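Tapirin (Caldicellulosiruptor hydrothermalis, PDB 6N2C) binds cellulose, probably in adhesion of this extreme thermophile to plant biomass, and carries a zinc ion in its C-terminal beta-helix domain. Local coordinates at residues A[276-284]-A[293-303]; A[238-246]-A[261-269]. All blocks are in the same frame, centred on the assembly; numbering follows the deposited sequence.

Contact 1. Residues A[276-284]-A[293-303]; sequences SDGTISLSG and LFCDTLDIRNG
I280 is bonded to the neighbouring strand through both its backbone N and its backbone O: D299 N donates to I280 O at 2.9 Å, almost straight at 176°, while I280 N reaches T297 O. L282 N to D299 O (3.0 Å) extends this parallel ladder, whose two strands run only 12° apart. Beyond it the side chain of N302 takes over from the backbone, ND2 meeting L282 O at 3.1 Å in the carbonyl plane. A water donates to the same L282 O, giving that carbonyl two donors.

The two outer threonines illustrate how like residues stack on successive rungs. T279 and T297 lie alongside one another, and T279 OG1 rests 3.5 Å from T297 CB. With chi1 at -66°, T279 OG1 lies beside its backbone N and shares a water with D296 OD2, whereas CG2 leans to within 3.7 Å of D299 OD2. That carboxylate also pairs with R301 and, through OD1, with N320. With an alanine here, the bridging water would probably lose its hold on this strand and the flank of T297 would be left without its neighbour.

On the inward face, I280 reaches in two directions: CG2 meets L298 CD1 at 3.8 Å, and CD1 packs equally close, 3.8 Å, on C295 CB. L282 CD1 adds a looser touch to L298 CD1, and M326 of strand 326-328 also touches L298. Polar rows outside and aliphatic rows inside, on strands in parallel register, are the hallmark of adjacent coils in a parallel beta-helix.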
# COMPACT_ATOMS: atom_id res chain seq x y z
N SER A 276 3.92 -3.19 -3.26
CA SER A 276 4.41 -2.19 -4.18
C SER A 276 5.69 -2.69 -4.83
O SER A 276 6.49 -3.34 -4.20
CB SER A 276 4.69 -0.84 -3.53
OG SER A 276 5.01 0.16 -4.48
N ASP A 277 5.87 -2.44 -6.12
CA ASP A 277 7.15 -2.65 -6.71
C ASP A 277 8.15 -1.54 -6.41
O ASP A 277 9.33 -1.65 -6.88
CB ASP A 277 7.03 -2.82 -8.21
CG ASP A 277 6.19 -4.08 -8.59
OD1 ASP A 277 6.43 -5.10 -7.94
OD2 ASP A 277 5.39 -4.01 -9.59
N GLY A 278 7.74 -0.51 -5.70
CA GLY A 278 8.58 0.69 -5.43
C GLY A 278 8.82 0.91 -3.95
O GLY A 278 8.83 -0.00 -3.13
N THR A 279 9.00 2.17 -3.62
CA THR A 279 9.35 2.56 -2.26
C THR A 279 8.13 3.05 -1.53
O THR A 279 7.35 3.82 -2.08
CB THR A 279 10.43 3.65 -2.33
OG1 THR A 279 11.62 3.11 -2.88
CG2 THR A 279 10.78 4.17 -1.01
N ILE A 280 7.97 2.60 -0.29
CA ILE A 280 6.99 3.05 0.63
C ILE A 280 7.70 3.94 1.59
O ILE A 280 8.62 3.47 2.27
CB ILE A 280 6.29 1.87 1.39
CG1 ILE A 280 5.57 0.96 0.36
CG2 ILE A 280 5.32 2.45 2.45
CD1 ILE A 280 4.90 -0.24 1.06
N SER A 281 7.37 5.20 1.58
CA SER A 281 8.14 6.22 2.34
C SER A 281 7.31 7.04 3.29
O SER A 281 6.40 7.77 2.82
CB SER A 281 8.89 7.11 1.33
OG SER A 281 9.54 8.19 2.04
N LEU A 282 7.62 6.96 4.62
CA LEU A 282 6.85 7.68 5.63
C LEU A 282 7.38 9.15 5.82
O LEU A 282 8.55 9.43 5.46
CB LEU A 282 6.74 6.95 6.97
CG LEU A 282 5.71 5.78 6.90
CD1 LEU A 282 6.20 4.61 6.02
CD2 LEU A 282 5.54 5.30 8.30
N SER A 283 6.53 10.03 6.25
CA SER A 283 6.83 11.47 6.42
C SER A 283 7.03 11.96 7.84
O SER A 283 7.63 13.03 8.04
CB SER A 283 5.81 12.40 5.71
OG SER A 283 4.53 12.40 6.32
N GLY A 284 6.48 11.24 8.81
CA GLY A 284 6.35 11.61 10.20
C GLY A 284 4.94 11.60 10.72
O GLY A 284 4.00 11.93 9.97
N LEU A 293 3.02 -7.48 3.64
CA LEU A 293 3.54 -6.31 2.97
C LEU A 293 4.73 -6.75 2.12
O LEU A 293 5.67 -7.39 2.60
CB LEU A 293 3.93 -5.27 4.05
CG LEU A 293 4.49 -3.94 3.56
CD1 LEU A 293 4.39 -2.92 4.69
CD2 LEU A 293 5.89 -3.98 3.06
N PHE A 294 4.68 -6.41 0.83
CA PHE A 294 5.78 -6.61 -0.04
C PHE A 294 6.18 -5.24 -0.62
O PHE A 294 5.32 -4.49 -1.05
CB PHE A 294 5.42 -7.48 -1.28
CG PHE A 294 5.05 -8.91 -1.01
CD1 PHE A 294 3.84 -9.19 -0.37
CD2 PHE A 294 5.80 -9.98 -1.53
CE1 PHE A 294 3.42 -10.53 -0.22
CE2 PHE A 294 5.37 -11.26 -1.37
CZ PHE A 294 4.20 -11.53 -0.72
N CYS A 295 7.49 -4.91 -0.71
CA CYS A 295 7.88 -3.69 -1.37
C CYS A 295 9.31 -3.76 -1.79
O CYS A 295 10.00 -4.68 -1.38
CB CYS A 295 7.57 -2.40 -0.53
SG CYS A 295 8.61 -2.37 0.97
N ASP A 296 9.79 -2.85 -2.63
CA ASP A 296 11.22 -2.82 -2.87
C ASP A 296 11.94 -2.29 -1.62
O ASP A 296 12.88 -2.91 -1.11
CB ASP A 296 11.58 -2.00 -4.05
CG ASP A 296 13.06 -1.83 -4.25
OD1 ASP A 296 13.79 -2.79 -4.51
OD2 ASP A 296 13.51 -0.67 -4.10
N THR A 297 11.55 -1.11 -1.21
CA THR A 297 12.20 -0.41 -0.15
C THR A 297 11.11 0.08 0.78
O THR A 297 10.12 0.67 0.37
CB THR A 297 12.99 0.78 -0.66
OG1 THR A 297 14.11 0.36 -1.44
CG2 THR A 297 13.51 1.68 0.48
N LEU A 298 11.27 -0.14 2.08
CA LEU A 298 10.43 0.48 3.11
C LEU A 298 11.26 1.49 3.96
O LEU A 298 12.20 1.07 4.59
CB LEU A 298 9.81 -0.57 4.04
CG LEU A 298 8.97 -0.08 5.23
CD1 LEU A 298 7.90 0.89 4.80
CD2 LEU A 298 8.36 -1.27 5.97
N ASP A 299 10.91 2.77 3.82
CA ASP A 299 11.65 3.92 4.46
C ASP A 299 10.87 4.44 5.64
O ASP A 299 9.76 4.98 5.49
CB ASP A 299 11.94 5.02 3.42
CG ASP A 299 13.17 4.75 2.58
OD1 ASP A 299 14.06 4.01 2.99
OD2 ASP A 299 13.29 5.36 1.50
N ILE A 300 11.39 4.21 6.84
CA ILE A 300 10.89 4.81 8.03
C ILE A 300 11.98 5.76 8.55
O ILE A 300 12.70 5.42 9.50
CB ILE A 300 10.47 3.80 9.09
CG1 ILE A 300 9.56 2.73 8.49
CG2 ILE A 300 9.76 4.46 10.26
CD1 ILE A 300 9.34 1.61 9.44
N ARG A 301 12.12 6.87 7.86
CA ARG A 301 13.29 7.74 8.11
C ARG A 301 12.93 9.18 8.46
O ARG A 301 13.59 9.78 9.29
CB ARG A 301 14.14 7.83 6.88
CG ARG A 301 14.70 6.50 6.46
CD ARG A 301 15.86 6.65 5.46
NE ARG A 301 15.43 7.03 4.17
CZ ARG A 301 16.22 7.19 3.12
NH1 ARG A 301 17.53 6.98 3.20
NH2 ARG A 301 15.71 7.55 1.97
N ASN A 302 11.94 9.72 7.82
CA ASN A 302 11.51 11.09 8.01
C ASN A 302 10.69 11.31 9.25
O ASN A 302 9.82 10.51 9.68
CB ASN A 302 10.65 11.59 6.86
CG ASN A 302 11.40 11.69 5.60
OD1 ASN A 302 12.57 12.10 5.63
ND2 ASN A 302 10.77 11.30 4.45
N GLY A 303 10.95 12.47 9.90
CA GLY A 303 10.09 12.83 11.05
C GLY A 303 10.29 11.97 12.28
O GLY A 303 11.35 11.39 12.49
O HOH W 1 11.96 1.36 -5.03
O HOH W 2 12.16 7.72 0.93
O HOH W 3 10.99 8.08 5.56

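Contact 2. Residues A[238-246]-A[261-269]; sequences SFIFGGNNK and FNGNNNRLE
From F241 to K246 the backbone follows the path of F261 to R267 one coil on, with G243 and G263 only 3.9 Å apart at CA and a parallel bridge joining K246 to R267. Where the coils turn, side-chain amides do much of the bonding. N262 ND2 lies 3.0 Å from F241 O, with that oxygen in the plane of its amide. N266 folds inward with chi1 at -60°, which brings OD1 within 3.1 Å of N245 N; its ND2 turns back to N262 O and braces its own turn. At the matching place one coil earlier N245 braces its turn the other way, as acceptor: OD1 takes G242 N nearly head-on and G243 N from above the carbonyl plane. K246 NZ reaches N265 O in one of two conformers, so that link is doubtful.

Beneath these polar groups F241 and F261 form an offset stack, centroids 4.2 Å apart and planes at 7°, with F261 CE2 over the centre of the F241 ring. The opposite face of F241 takes F239 CE1 near its rim, and L268 CB approaches obliquely. V247 of strand 246-249 also touches F241, while I288 of strand 287-290 lies against F261, which places the stacked rings on successive coils, inside the beta-helix.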
# COMPACT_ATOMS: atom_id res chain seq x y z
N SER A 238 2.14 5.62 -8.65
CA SER A 238 2.22 5.57 -7.19
C SER A 238 0.93 5.94 -6.55
O SER A 238 -0.02 6.37 -7.24
CB SER A 238 3.32 6.49 -6.63
OG SER A 238 4.55 6.20 -7.21
N PHE A 239 0.88 5.80 -5.24
CA PHE A 239 -0.19 6.34 -4.42
C PHE A 239 0.44 7.40 -3.52
O PHE A 239 1.45 7.11 -2.84
CB PHE A 239 -0.85 5.25 -3.60
CG PHE A 239 -2.08 5.72 -2.88
CD1 PHE A 239 -1.99 6.44 -1.67
CD2 PHE A 239 -3.35 5.51 -3.41
CE1 PHE A 239 -3.15 6.93 -1.04
CE2 PHE A 239 -4.48 5.97 -2.75
CZ PHE A 239 -4.38 6.67 -1.59
N ILE A 240 -0.07 8.63 -3.59
CA ILE A 240 0.57 9.77 -2.92
C ILE A 240 -0.38 10.30 -1.88
O ILE A 240 -1.51 10.75 -2.22
CB ILE A 240 0.92 10.87 -3.96
CG1 ILE A 240 1.94 10.25 -4.95
CG2 ILE A 240 1.41 12.11 -3.24
CD1 ILE A 240 2.25 11.06 -6.18
N PHE A 241 0.05 10.30 -0.60
CA PHE A 241 -0.75 10.89 0.47
C PHE A 241 -0.46 12.41 0.56
O PHE A 241 0.64 12.85 0.18
CB PHE A 241 -0.42 10.31 1.86
CG PHE A 241 -0.94 8.91 2.11
CD1 PHE A 241 -0.32 7.81 1.58
CD2 PHE A 241 -2.03 8.72 2.85
CE1 PHE A 241 -0.82 6.54 1.75
CE2 PHE A 241 -2.50 7.46 3.08
CZ PHE A 241 -1.95 6.36 2.50
N GLY A 242 -1.40 13.18 1.08
CA GLY A 242 -1.24 14.64 1.21
C GLY A 242 -1.14 15.21 2.60
O GLY A 242 -0.60 16.33 2.80
N GLY A 243 -1.60 14.46 3.57
CA GLY A 243 -1.59 14.84 4.98
C GLY A 243 -2.89 14.67 5.70
O GLY A 243 -3.94 15.04 5.16
N ASN A 244 -2.82 14.04 6.88
CA ASN A 244 -4.00 13.77 7.68
C ASN A 244 -5.07 12.91 6.91
O ASN A 244 -6.27 12.97 7.24
CB ASN A 244 -4.61 15.05 8.20
CG ASN A 244 -5.53 14.82 9.34
OD1 ASN A 244 -5.26 14.07 10.27
ND2 ASN A 244 -6.65 15.52 9.29
N ASN A 245 -4.59 12.10 5.97
CA ASN A 245 -5.49 11.22 5.16
C ASN A 245 -5.52 9.89 5.85
O ASN A 245 -4.43 9.34 6.30
CB ASN A 245 -4.94 11.00 3.80
CG ASN A 245 -4.72 12.28 3.01
OD1 ASN A 245 -3.69 12.43 2.40
ND2 ASN A 245 -5.72 13.17 2.94
N LYS A 246 -6.72 9.27 5.89
CA LYS A 246 -6.90 7.97 6.55
C LYS A 246 -7.50 6.99 5.51
O LYS A 246 -8.66 7.16 5.11
CB LYS A 246 -7.78 8.07 7.78
CG LYS A 246 -7.56 9.30 8.70
CD LYS A 246 -6.22 9.36 9.37
CE LYS A 246 -6.10 10.64 10.19
NZ LYS A 246 -4.95 10.52 11.13
N PHE A 261 4.15 9.07 1.47
CA PHE A 261 3.47 9.79 2.51
C PHE A 261 4.03 11.21 2.50
O PHE A 261 5.24 11.39 2.37
CB PHE A 261 3.69 9.14 3.85
CG PHE A 261 2.95 7.85 4.05
CD1 PHE A 261 3.42 6.65 3.51
CD2 PHE A 261 1.74 7.82 4.73
CE1 PHE A 261 2.67 5.46 3.69
CE2 PHE A 261 1.00 6.64 4.93
CZ PHE A 261 1.49 5.46 4.40
N ASN A 262 3.16 12.18 2.60
CA ASN A 262 3.49 13.62 2.78
C ASN A 262 2.55 14.19 3.78
O ASN A 262 1.41 13.80 3.85
CB ASN A 262 3.27 14.42 1.50
CG ASN A 262 4.12 13.94 0.38
OD1 ASN A 262 5.33 14.18 0.37
ND2 ASN A 262 3.52 13.10 -0.54
N GLY A 263 3.02 15.22 4.52
CA GLY A 263 2.14 16.11 5.24
C GLY A 263 1.85 15.67 6.68
O GLY A 263 1.22 16.38 7.47
N ASN A 264 2.34 14.47 7.03
CA ASN A 264 2.18 13.86 8.27
C ASN A 264 0.74 13.47 8.61
O ASN A 264 -0.23 13.88 7.93
CB ASN A 264 2.73 14.76 9.44
CG ASN A 264 4.27 14.98 9.40
OD1 ASN A 264 5.04 14.56 8.50
ND2 ASN A 264 4.70 15.58 10.42
N ASN A 265 0.61 12.76 9.70
CA ASN A 265 -0.64 12.37 10.31
C ASN A 265 -1.54 11.45 9.39
O ASN A 265 -2.72 11.40 9.59
CB ASN A 265 -1.45 13.58 10.71
CG ASN A 265 -0.76 14.38 11.82
OD1 ASN A 265 -0.52 13.82 12.86
ND2 ASN A 265 -0.44 15.65 11.56
N ASN A 266 -0.92 10.71 8.49
CA ASN A 266 -1.67 9.82 7.59
C ASN A 266 -1.76 8.47 8.24
O ASN A 266 -0.87 8.08 9.04
CB ASN A 266 -0.95 9.71 6.31
CG ASN A 266 -0.76 11.05 5.59
OD1 ASN A 266 -1.70 11.62 5.06
ND2 ASN A 266 0.47 11.52 5.56
N ARG A 267 -2.75 7.66 7.77
CA ARG A 267 -2.89 6.30 8.27
C ARG A 267 -3.30 5.43 7.07
O ARG A 267 -4.18 5.84 6.30
CB ARG A 267 -3.98 6.25 9.31
CG ARG A 267 -4.12 4.87 9.95
CD ARG A 267 -5.11 4.86 11.17
NE ARG A 267 -5.18 3.57 11.82
CZ ARG A 267 -6.00 2.54 11.51
NH1 ARG A 267 -6.93 2.58 10.53
NH2 ARG A 267 -5.88 1.40 12.21
N LEU A 268 -2.63 4.32 6.95
CA LEU A 268 -2.97 3.28 5.92
C LEU A 268 -3.19 2.00 6.66
O LEU A 268 -2.26 1.44 7.24
CB LEU A 268 -1.81 3.12 4.97
CG LEU A 268 -1.93 2.14 3.79
CD1 LEU A 268 -3.24 2.36 3.09
CD2 LEU A 268 -0.74 2.30 2.88
N GLU A 269 -4.41 1.46 6.55
CA GLU A 269 -4.79 0.21 7.12
C GLU A 269 -5.03 -0.79 5.95
O GLU A 269 -5.87 -0.49 5.10
CB GLU A 269 -6.04 0.36 7.91
CG GLU A 269 -6.54 -0.95 8.56
CD GLU A 269 -7.87 -0.77 9.36
OE1 GLU A 269 -8.15 0.41 9.83
OE2 GLU A 269 -8.68 -1.80 9.34

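Overall arrangement
Contacts 1 and 2 sample consecutive coils: strands 239-240, 259-260, 279-281 and 297-300 are successive strands of one face. Both are partly buried and lie away from the zinc site. Contact 1 draws its regular bonding from the face itself, with small polar groups and water outside and aliphatic groups within; contact 2 sits mainly at the turn that follows, where asparagines and glycines replace the regular ladder and aromatic rings fill the interior. The two meet directly, S281 O lying 2.9 Å from F261 N in a probable hydrogen bond. Contact 1 has a similar glycine pair at its own turn, G284 with G303.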